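Side-chain contacts in voltage-sensor containing phosphatase (Ciona intestinalis, PDB 3V0D), which probably dephosphorylates membrane phosphoinositides, through a PTEN-like phosphatase domain joined to a C2 domain, under the control of a voltage sensor: residues D286-P289 / F290-W293; V304-R308 / E309-N313. The protein carries 1 engineered substitution. All coordinates share one frame; numbering follows the deposited sequence.

Interaction 1 of 2, residues D286-P289 / F290-W293; sequences DNCP and FYFW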
ATOM      1  N   ASP A 286      -5.358  -8.618  -4.865  1.00 17.05           N
ATOM      2  CA  ASP A 286      -4.133  -9.163  -5.448  1.00 17.17           C
ATOM      3  C   ASP A 286      -4.280 -10.610  -5.904  1.00 17.57           C
ATOM      4  O   ASP A 286      -3.284 -11.323  -6.064  1.00 18.21           O
ATOM      5  CB  ASP A 286      -2.921  -8.975  -4.526  1.00 17.30           C
ATOM      6  CG  ASP A 286      -1.653  -8.696  -5.306  1.00 18.63           C
ATOM      7  OD1 ASP A 286      -1.534  -7.573  -5.867  1.00 18.54           O
ATOM      8  OD2 ASP A 286      -0.778  -9.571  -5.324  1.00 22.86           O
ATOM      9  N   ASN A 287      -5.519 -11.028  -6.151  1.00 17.94           N
ATOM     10  CA  ASN A 287      -5.797 -12.351  -6.666  1.00 18.77           C
ATOM     11  C   ASN A 287      -5.163 -13.474  -5.866  1.00 17.73           C
ATOM     12  O   ASN A 287      -4.748 -14.488  -6.425  1.00 19.53           O
ATOM     13  CB  ASN A 287      -5.398 -12.436  -8.148  1.00 20.48           C
ATOM     14  CG  ASN A 287      -6.035 -13.610  -8.849  1.00 24.21           C
ATOM     15  OD1 ASN A 287      -7.164 -13.993  -8.547  1.00 25.91           O
ATOM     16  ND2 ASN A 287      -5.306 -14.200  -9.775  1.00 28.16           N
ATOM     17  N   CYS A 288      -5.135 -13.319  -4.555  1.00 16.80           N
ATOM     18  CA  CYS A 288      -4.619 -14.394  -3.702  1.00 16.86           C
ATOM     19  C   CYS A 288      -5.215 -14.311  -2.311  1.00 16.16           C
ATOM     20  O   CYS A 288      -5.754 -13.263  -1.919  1.00 16.46           O
ATOM     21  CB  CYS A 288      -3.075 -14.393  -3.662  1.00 17.21           C
ATOM     22  SG  CYS A 288      -2.345 -12.961  -2.848  1.00 17.42           S
ATOM     23  N   PRO A 289      -5.118 -15.400  -1.536  1.00 16.17           N
ATOM     24  CA  PRO A 289      -5.605 -15.342  -0.154  1.00 16.64           C
ATOM     25  C   PRO A 289      -4.922 -14.298   0.714  1.00 15.37           C
ATOM     26  O   PRO A 289      -5.626 -13.568   1.395  1.00 16.06           O
ATOM     27  CB  PRO A 289      -5.379 -16.765   0.360  1.00 17.98           C
ATOM     28  CG  PRO A 289      -5.542 -17.614  -0.892  1.00 18.12           C
ATOM     29  CD  PRO A 289      -4.856 -16.796  -1.968  1.00 17.03           C
ATOM     30  N   PHE A 290      -3.584 -14.198   0.717  1.00 14.77           N
ATOM     31  CA  PHE A 290      -2.942 -13.195   1.566  1.00 14.38           C
ATOM     32  C   PHE A 290      -1.562 -12.863   1.036  1.00 13.64           C
ATOM     33  O   PHE A 290      -0.936 -13.692   0.370  1.00 14.35           O
ATOM     34  CB  PHE A 290      -2.912 -13.623   3.052  1.00 15.14           C
ATOM     35  CG  PHE A 290      -2.269 -14.962   3.337  1.00 15.19           C
ATOM     36  CD1 PHE A 290      -0.946 -15.053   3.740  1.00 15.41           C
ATOM     37  CD2 PHE A 290      -3.031 -16.137   3.305  1.00 15.96           C
ATOM     38  CE1 PHE A 290      -0.354 -16.285   4.049  1.00 15.92           C
ATOM     39  CE2 PHE A 290      -2.452 -17.358   3.580  1.00 16.46           C
ATOM     40  CZ  PHE A 290      -1.129 -17.441   3.969  1.00 16.52           C
ATOM     41  N   TYR A 291      -1.122 -11.636   1.309  1.00 13.52           N
ATOM     42  CA  TYR A 291       0.149 -11.139   0.750  1.00 13.64           C
ATOM     43  C   TYR A 291       0.640 -10.010   1.627  1.00 13.56           C
ATOM     44  O   TYR A 291      -0.106  -9.509   2.489  1.00 14.06           O
ATOM     45  CB  TYR A 291      -0.008 -10.696  -0.717  1.00 13.74           C
ATOM     46  CG  TYR A 291      -0.931  -9.499  -0.947  1.00 13.97           C
ATOM     47  CD1 TYR A 291      -0.397  -8.238  -1.269  1.00 14.30           C
ATOM     48  CD2 TYR A 291      -2.328  -9.601  -0.821  1.00 13.89           C
ATOM     49  CE1 TYR A 291      -1.199  -7.152  -1.477  1.00 14.35           C
ATOM     50  CE2 TYR A 291      -3.143  -8.514  -1.021  1.00 14.81           C
ATOM     51  CZ  TYR A 291      -2.574  -7.271  -1.328  1.00 14.45           C
ATOM     52  OH  TYR A 291      -3.438  -6.216  -1.507  1.00 15.37           O
ATOM     53  N   PHE A 292       1.873  -9.549   1.401  1.00 13.48           N
ATOM     54  CA  PHE A 292       2.372  -8.376   2.109  1.00 13.75           C
ATOM     55  C   PHE A 292       3.616  -7.846   1.416  1.00 14.05           C
ATOM     56  O   PHE A 292       4.299  -8.572   0.693  1.00 14.41           O
ATOM     57  CB  PHE A 292       2.657  -8.671   3.608  1.00 14.66           C
ATOM     58  CG  PHE A 292       3.611  -9.785   3.837  1.00 14.82           C
ATOM     59  CD1 PHE A 292       4.994  -9.575   3.828  1.00 16.24           C
ATOM     60  CD2 PHE A 292       3.119 -11.057   4.132  1.00 15.98           C
ATOM     61  CE1 PHE A 292       5.865 -10.623   4.098  1.00 17.86           C
ATOM     62  CE2 PHE A 292       3.989 -12.103   4.420  1.00 17.26           C
ATOM     63  CZ  PHE A 292       5.344 -11.897   4.378  1.00 17.30           C
ATOM     64  N   TRP A 293       3.947  -6.595   1.741  1.00 14.07           N
ATOM     65  CA  TRP A 293       5.193  -5.946   1.345  1.00 14.12           C
ATOM     66  C   TRP A 293       6.063  -5.649   2.540  1.00 13.99           C
ATOM     67  O   TRP A 293       5.570  -5.306   3.621  1.00 14.86           O
ATOM     68  CB  TRP A 293       4.912  -4.615   0.678  1.00 14.18           C
ATOM     69  CG  TRP A 293       4.241  -4.674  -0.646  1.00 14.30           C
ATOM     70  CD1 TRP A 293       2.909  -4.857  -0.926  1.00 14.62           C
ATOM     71  CD2 TRP A 293       4.866  -4.422  -1.899  1.00 14.37           C
ATOM     72  NE1 TRP A 293       2.675  -4.733  -2.278  1.00 15.00           N
ATOM     73  CE2 TRP A 293       3.872  -4.467  -2.892  1.00 14.58           C
ATOM     74  CE3 TRP A 293       6.189  -4.145  -2.276  1.00 15.90           C
ATOM     75  CZ2 TRP A 293       4.144  -4.229  -4.232  1.00 16.08           C
ATOM     76  CZ3 TRP A 293       6.461  -3.910  -3.606  1.00 17.89           C
ATOM     77  CH2 TRP A 293       5.437  -3.951  -4.570  1.00 18.12           C
TER
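The loop that leads into strand 290-295, an edge strand of the four-stranded antiparallel sheet in the PTEN-type C2 domain, folds back so that D286 and C288 meet the ring of Y291. The D286 methylene lies over one face of that ring, a CH-pi contact in which CB stands 3.6 Å from the centroid of the Y291 ring and 15° off its normal. It is displaced from the ring centre toward the hydroxyl-bearing rim, D286 CB lying 3.5 Å from Y291 CE2. Beyond CB the carboxylate stacks on the same ring, the two planes 23° apart. C288 approaches differently: SG reaches the ring obliquely, 4.9 Å from the centroid of the Y291 ring in a sulfur-aromatic contact, and rests 3.9 Å from Y291 CB. Y291 CB points toward the loop, and chi1 of 65°, with CG between the backbone N and the carbonyl carbon, swings the ring against D286 CB and beside C288 SG. F290 sends its ring to the other side; P289 CB touches it at F290 CD2, 3.8 Å away. The polar ends are held by other parts of the chain: the D286 carboxylate makes salt bridges with R273 and K271 and accepts a hydrogen bond from N96 ND2, while Y291 OH bonds to the carbonyl oxygen of H95 in the phosphatase domain. The F290 ring packs between the two sheets of the C2 domain, stacked on F274 of strand 269-276 and touching V329 of strand 328-335, and F292 and W293 contact helix 176-191.

Interaction 2 of 2, residues V304-R308 / E309-N313; sequences VTLKR and EEIDN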
ATOM      1  N   VAL A 304      11.188 -11.091   9.994  1.00 20.46           N
ATOM      2  CA  VAL A 304      10.062 -10.183  10.168  1.00 20.69           C
ATOM      3  C   VAL A 304       8.843 -11.047  10.438  1.00 20.09           C
ATOM      4  O   VAL A 304       8.574 -12.028   9.716  1.00 20.27           O
ATOM      5  CB  VAL A 304       9.860  -9.207   8.979  1.00 21.54           C
ATOM      6  CG1 VAL A 304       9.555  -9.925   7.681  1.00 21.06           C
ATOM      7  CG2 VAL A 304       8.797  -8.168   9.322  1.00 23.92           C
ATOM      8  N   THR A 305       8.125 -10.696  11.492  1.00 20.28           N
ATOM      9  CA  THR A 305       6.898 -11.377  11.859  1.00 20.87           C
ATOM     10  C   THR A 305       5.751 -10.409  11.721  1.00 19.83           C
ATOM     11  O   THR A 305       5.814  -9.286  12.217  1.00 21.59           O
ATOM     12  CB  THR A 305       6.979 -11.924  13.292  1.00 21.99           C
ATOM     13  OG1 THR A 305       8.068 -12.841  13.363  1.00 23.81           O
ATOM     14  CG2 THR A 305       5.705 -12.638  13.683  1.00 23.18           C
ATOM     15  N   LEU A 306       4.710 -10.848  11.031  1.00 18.80           N
ATOM     16  CA  LEU A 306       3.520 -10.049  10.821  0.70 18.42           C
ATOM     17  C   LEU A 306       2.319 -10.720  11.475  1.00 18.36           C
ATOM     18  O   LEU A 306       2.044 -11.909  11.251  1.00 18.79           O
ATOM     19  CB  LEU A 306       3.270  -9.832   9.328  0.70 18.61           C
ATOM     20  CG  LEU A 306       4.425  -9.143   8.611  0.70 18.43           C
ATOM     21  CD1 LEU A 306       4.054  -8.952   7.161  0.70 20.86           C
ATOM     22  CD2 LEU A 306       4.706  -7.789   9.229  0.70 19.97           C
ATOM     23  N   LYS A 307       1.622  -9.953  12.307  1.00 18.88           N
ATOM     24  CA  LYS A 307       0.381 -10.454  12.870  0.50 19.74           C
ATOM     25  C   LYS A 307      -0.778 -10.301  11.884  1.00 18.94           C
ATOM     26  O   LYS A 307      -0.633  -9.714  10.814  1.00 18.42           O
ATOM     27  CB  LYS A 307       0.077  -9.770  14.209  0.50 20.64           C
ATOM     28  CG  LYS A 307       1.231  -9.766  15.189  0.50 22.37           C
ATOM     29  CD  LYS A 307       0.797  -9.092  16.489  0.50 26.57           C
ATOM     30  CE  LYS A 307       1.842  -8.162  17.077  0.50 29.96           C
ATOM     31  NZ  LYS A 307       1.224  -7.294  18.116  0.50 32.77           N
ATOM     32  N   ARG A 308      -1.929 -10.868  12.229  1.00 19.47           N
ATOM     33  CA  ARG A 308      -3.066 -10.911  11.309  1.00 19.51           C
ATOM     34  C   ARG A 308      -3.382  -9.533  10.724  1.00 19.37           C
ATOM     35  O   ARG A 308      -3.570  -9.381   9.520  1.00 19.18           O
ATOM     36  CB  ARG A 308      -4.298 -11.479  12.032  1.00 20.08           C
ATOM     37  CG  ARG A 308      -5.550 -11.508  11.187  1.00 20.39           C
ATOM     38  CD  ARG A 308      -6.718 -12.131  11.927  1.00 20.42           C
ATOM     39  NE  ARG A 308      -7.119 -11.293  13.053  1.00 21.95           N
ATOM     40  CZ  ARG A 308      -8.035 -11.634  13.954  1.00 23.18           C
ATOM     41  NH1 ARG A 308      -8.683 -12.806  13.856  1.00 23.46           N
ATOM     42  NH2 ARG A 308      -8.321 -10.791  14.943  1.00 25.09           N
ATOM     43  N   GLU A 309      -3.429  -8.530  11.587  1.00 19.61           N
ATOM     44  CA  GLU A 309      -3.791  -7.170  11.184  1.00 20.48           C
ATOM     45  C   GLU A 309      -2.753  -6.521  10.277  1.00 18.99           C
ATOM     46  O   GLU A 309      -3.023  -5.491   9.674  1.00 20.25           O
ATOM     47  CB  GLU A 309      -3.915  -6.328  12.459  0.52 21.80           C
ATOM     48  CG  GLU A 309      -5.059  -6.713  13.394  0.52 24.44           C
ATOM     49  CD  GLU A 309      -4.995  -8.123  14.030  0.52 24.44           C
ATOM     50  OE1 GLU A 309      -6.115  -8.719  14.118  0.52 23.64           O
ATOM     51  OE2 GLU A 309      -3.883  -8.603  14.461  0.52 21.48           O
ATOM     52  N   GLU A 310      -1.567  -7.115  10.236  1.00 17.96           N
ATOM     53  CA  GLU A 310      -0.438  -6.600   9.455  0.70 17.24           C
ATOM     54  C   GLU A 310      -0.256  -7.271   8.113  1.00 16.25           C
ATOM     55  O   GLU A 310       0.694  -6.965   7.405  1.00 16.53           O
ATOM     56  CB  GLU A 310       0.856  -6.767  10.243  0.70 17.88           C
ATOM     57  CG  GLU A 310       1.019  -5.866  11.448  0.70 20.14           C
ATOM     58  CD  GLU A 310       2.276  -6.228  12.185  0.70 22.26           C
ATOM     59  OE1 GLU A 310       3.257  -5.461  12.102  0.70 24.62           O
ATOM     60  OE2 GLU A 310       2.303  -7.303  12.819  0.70 21.55           O
ATOM     61  N   ILE A 311      -1.169  -8.172   7.748  1.00 16.04           N
ATOM     62  CA  ILE A 311      -1.074  -8.914   6.485  1.00 15.94           C
ATOM     63  C   ILE A 311      -2.239  -8.488   5.584  1.00 14.90           C
ATOM     64  O   ILE A 311      -3.356  -8.299   6.073  1.00 16.20           O
ATOM     65  CB  ILE A 311      -1.118 -10.436   6.765  1.00 15.67           C
ATOM     66  CG1 ILE A 311       0.024 -10.839   7.689  1.00 17.10           C
ATOM     67  CG2 ILE A 311      -1.064 -11.245   5.449  1.00 16.04           C
ATOM     68  CD1 ILE A 311      -0.116 -12.241   8.319  1.00 18.44           C
ATOM     69  N   ASP A 312      -1.974  -8.329   4.286  1.00 14.75           N
ATOM     70  CA  ASP A 312      -2.999  -7.876   3.365  1.00 14.50           C
ATOM     71  C   ASP A 312      -3.938  -9.013   3.029  1.00 14.57           C
ATOM     72  O   ASP A 312      -3.565 -10.035   2.441  1.00 14.63           O
ATOM     73  CB  ASP A 312      -2.377  -7.298   2.087  1.00 14.31           C
ATOM     74  CG  ASP A 312      -1.421  -6.138   2.368  1.00 14.16           C
ATOM     75  OD1 ASP A 312      -0.440  -5.989   1.622  1.00 14.43           O
ATOM     76  OD2 ASP A 312      -1.704  -5.362   3.309  1.00 16.08           O
ATOM     77  N   ASN A 313      -5.199  -8.756   3.396  1.00 15.04           N
ATOM     78  CA  ASN A 313      -6.434  -9.544   3.203  1.00 15.62           C
ATOM     79  C   ASN A 313      -6.945 -10.058   4.562  1.00 16.45           C
ATOM     80  O   ASN A 313      -8.096  -9.794   4.921  1.00 17.35           O
ATOM     81  CB  ASN A 313      -6.385 -10.639   2.124  1.00 15.53           C
ATOM     82  CG  ASN A 313      -6.208 -10.065   0.719  1.00 15.25           C
ATOM     83  OD1 ASN A 313      -6.533  -8.898   0.455  1.00 16.26           O
ATOM     84  ND2 ASN A 313      -5.748 -10.908  -0.196  1.00 15.75           N
TER
HETATM   85  O   HOH W   1       4.470  -8.065  14.234  1.00 30.54           O
HETATM   86  O   HOH W   2       6.203  -6.461  11.576  1.00 35.54           O
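E310 reaches back to K307 where edge strand 303-307, in the five-stranded antiparallel sheet of the PTEN-type C2 domain, turns into a short 3-10 segment. In the conformer described here its carboxylate takes the K307 backbone N-H in a nearly straight bond (K307 N to E310 OE2 2.8 Å, 171° at the hydrogen); OE2 is met on its anti side, with the donor tilted well out of the carboxylate plane. With CG anti to the carbonyl carbon (chi1 -71°), the extended E310 side chain crosses L306 at about a right angle and K307 obliquely. One water bridges T305 O to E310 OE2, and a second joins T305 O to E310 OE1. In return E310 N donates to K307 O at 2.8 Å, and I311 N to R308 O at 3.2 Å. E309 bends at chi2 to bring OE1 into the guanidinium plane of R308, where NE and NH2 both grip it side-on, R308 NE 3.0 Å from E309 OE1 and above the carboxylate plane; guanidinium and carboxylate planes stand 77° apart. On the buried side L306 CB meets I311 CG1 at 3.8 Å. R308 also donates through NH1 to Y323 O and makes a cation-pi contact with W320. In these conformers E309 probably balances the arginine charge and may help fix its rotation, whereas E310 accepts from the K307 backbone amide and two bridging waters.

How the interactions relate
Interactions 1 and 2 lie in series along one C2 domain, their centres about 11 Å apart, and they touch directly. Y291 O of interaction 1 probably accepts a hydrogen bond from D312 N of interaction 2 at 2.8 Å, and P289 O probably one from N313 ND2 at 3.1 Å. F292 CG lies 3.5 Å from L306 CD1. Residues 309-313 therefore join strand 303-307 to the edge of the four-stranded sheet. Both contacts reach helix 176-191, through R180 and S177, and interaction 1 also reaches H95; they thus appear to sit where the C2 domain meets the phosphatase side, and neither includes the phosphatase signature loop.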